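Local coordinates for protein exonuclease mut-7 homolog (Aedes aegypti, PDB 7JW2) that probably trims the 3' ends of AGO1-bound microRNAs as a magnesium-dependent 3'-5' exoribonuclease, of which this chain is the exonuclease domain, at residues 11-16 with 60-65. Residues are numbered along the deposited sequence; the frame is centred on the assembly and turned at random.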
loop_
_atom_site.group_PDB
_atom_site.type_symbol
_atom_site.label_atom_id
_atom_site.label_comp_id
_atom_site.label_asym_id
_atom_site.label_seq_id
_atom_site.Cartn_x
_atom_site.Cartn_y
_atom_site.Cartn_z
ATOM N N HIS A 11 -2.612 -4.388 -18.384
ATOM C CA HIS A 11 -1.690 -4.863 -17.362
ATOM C C HIS A 11 -0.407 -4.042 -17.327
ATOM O O HIS A 11 0.586 -4.474 -16.732
ATOM C CB HIS A 11 -1.390 -6.349 -17.573
ATOM C CG HIS A 11 -2.548 -7.236 -17.245
ATOM N ND1 HIS A 11 -2.882 -7.571 -15.952
ATOM C CD2 HIS A 11 -3.473 -7.829 -18.037
ATOM C CE1 HIS A 11 -3.952 -8.347 -15.960
ATOM N NE2 HIS A 11 -4.332 -8.516 -17.214
ATOM N N VAL A 12 -0.415 -2.871 -17.962
ATOM C CA VAL A 12 0.671 -1.899 -17.895
ATOM C C VAL A 12 0.125 -0.677 -17.173
ATOM O O VAL A 12 -0.845 -0.063 -17.636
ATOM C CB VAL A 12 1.187 -1.534 -19.293
ATOM C CG1 VAL A 12 2.280 -0.494 -19.203
ATOM C CG2 VAL A 12 1.670 -2.793 -20.013
ATOM N N HIS A 13 0.740 -0.315 -16.044
ATOM C CA HIS A 13 0.159 0.642 -15.107
ATOM C C HIS A 13 1.080 1.836 -14.920
ATOM O O HIS A 13 2.228 1.678 -14.498
ATOM C CB HIS A 13 -0.104 -0.022 -13.755
ATOM C CG HIS A 13 -0.777 -1.351 -13.864
ATOM N ND1 HIS A 13 -2.140 -1.486 -14.032
ATOM C CD2 HIS A 13 -0.273 -2.608 -13.850
ATOM C CE1 HIS A 13 -2.446 -2.770 -14.105
ATOM N NE2 HIS A 13 -1.331 -3.471 -13.994
ATOM N N LEU A 14 0.573 3.033 -15.212
ATOM C CA LEU A 14 1.289 4.254 -14.888
ATOM C C LEU A 14 0.918 4.631 -13.459
ATOM O O LEU A 14 -0.250 4.909 -13.165
ATOM C CB LEU A 14 0.958 5.387 -15.866
ATOM C CG LEU A 14 1.732 6.700 -15.662
ATOM C CD1 LEU A 14 3.231 6.514 -15.833
ATOM C CD2 LEU A 14 1.226 7.812 -16.595
ATOM N N VAL A 15 1.905 4.619 -12.574
ATOM C CA VAL A 15 1.689 4.885 -11.158
ATOM C C VAL A 15 2.002 6.360 -10.929
ATOM O O VAL A 15 3.169 6.765 -10.901
ATOM C CB VAL A 15 2.543 3.963 -10.285
ATOM C CG1 VAL A 15 2.459 4.380 -8.817
ATOM C CG2 VAL A 15 2.078 2.525 -10.457
ATOM N N ASP A 16 0.954 7.186 -10.783
ATOM C CA ASP A 16 1.139 8.634 -10.735
ATOM C C ASP A 16 0.365 9.259 -9.584
ATOM O O ASP A 16 0.095 10.468 -9.596
ATOM C CB ASP A 16 0.750 9.288 -12.071
ATOM C CG ASP A 16 -0.680 9.000 -12.484
ATOM O OD1 ASP A 16 -1.414 8.326 -11.734
ATOM O OD2 ASP A 16 -1.081 9.448 -13.586
ATOM N N ASP A 60 2.223 -8.140 -14.832
ATOM C CA ASP A 60 1.949 -6.709 -14.808
ATOM C C ASP A 60 3.262 -5.947 -14.867
ATOM O O ASP A 60 4.284 -6.404 -14.353
ATOM C CB ASP A 60 1.189 -6.276 -13.534
ATOM C CG ASP A 60 -0.210 -6.870 -13.441
ATOM O OD1 ASP A 60 -0.365 -7.974 -12.866
ATOM O OD2 ASP A 60 -1.156 -6.216 -13.927
ATOM N N VAL A 61 3.219 -4.753 -15.452
ATOM C CA VAL A 61 4.339 -3.826 -15.379
ATOM C C VAL A 61 3.843 -2.526 -14.772
ATOM O O VAL A 61 2.813 -1.990 -15.201
ATOM C CB VAL A 61 4.976 -3.568 -16.754
ATOM C CG1 VAL A 61 6.172 -2.653 -16.591
ATOM C CG2 VAL A 61 5.405 -4.886 -17.390
ATOM N N TYR A 62 4.559 -2.041 -13.762
ATOM C CA TYR A 62 4.264 -0.775 -13.106
ATOM C C TYR A 62 5.343 0.240 -13.441
ATOM O O TYR A 62 6.535 -0.064 -13.381
ATOM C CB TYR A 62 4.188 -0.968 -11.592
ATOM C CG TYR A 62 3.143 -1.964 -11.159
ATOM C CD1 TYR A 62 3.463 -3.307 -10.975
ATOM C CD2 TYR A 62 1.834 -1.573 -10.932
ATOM C CE1 TYR A 62 2.506 -4.218 -10.569
ATOM C CE2 TYR A 62 0.875 -2.482 -10.534
ATOM C CZ TYR A 62 1.219 -3.802 -10.362
ATOM O OH TYR A 62 0.266 -4.713 -9.964
ATOM N N MET A 63 4.933 1.456 -13.768
ATOM C CA MET A 63 5.882 2.520 -14.080
ATOM C C MET A 63 5.621 3.663 -13.118
ATOM O O MET A 63 4.613 4.366 -13.262
ATOM C CB MET A 63 5.737 2.962 -15.531
ATOM C CG MET A 63 6.025 1.807 -16.468
ATOM S SD MET A 63 5.929 2.251 -18.203
ATOM C CE MET A 63 4.184 2.476 -18.404
ATOM N N ILE A 64 6.499 3.826 -12.124
ATOM C CA ILE A 64 6.336 4.898 -11.143
ATOM C C ILE A 64 6.791 6.207 -11.776
ATOM O O ILE A 64 7.970 6.354 -12.127
ATOM C CB ILE A 64 7.133 4.625 -9.859
ATOM C CG1 ILE A 64 6.814 3.245 -9.268
ATOM C CG2 ILE A 64 6.883 5.763 -8.827
ATOM C CD1 ILE A 64 7.866 2.819 -8.254
ATOM N N ASP A 65 5.861 7.163 -11.903
ATOM C CA ASP A 65 6.172 8.490 -12.439
ATOM C C ASP A 65 6.681 9.332 -11.279
ATOM O O ASP A 65 5.897 9.846 -10.470
ATOM C CB ASP A 65 4.959 9.126 -13.103
ATOM C CG ASP A 65 5.308 10.418 -13.805
ATOM O OD1 ASP A 65 6.297 11.053 -13.401
ATOM O OD2 ASP A 65 4.606 10.768 -14.767
#
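H11 ND1 donates to D60 OD2 at 3.0 Å, and H11 O accepts from V61 N. V12 meets M63 on one face of the sheet. The bent end of M63 brings its CE to 3.6 Å from V12 CG1, while helix 179-205 packs on M63 from the same face. H13 NE2 also donates to D60 OD2, at 2.8 Å and almost straight (176°). Its CG stands beside the backbone N (chi1 -47°), and the ring lies alongside Y62. The two rings are offset with little overlap, their planes 23° apart, with H13 CD2 over a face of Y62, 3.5 Å from CE2. The Y62 hydroxyl hydrogen-bonds to D27 OD2 of helix 18-28. H13 N and O hydrogen-bond to V61 O and M63 N, the two neighbours of its partner Y62, as in parallel strands. L14 rests CD1 against M63 O. V15 N and O pair with M63 O and D65 N, and V15 CG2 meets the Y62 ring edge, 4.1 Å from CD2. This joins edge strand 12-15 to the mixed sheet of the RNase H-like exonuclease fold. Two imidazole N-H groups grip one carboxylate oxygen from opposite faces of its plane. Their shared hold should fix the D60 carboxylate and probably favours its ionised form.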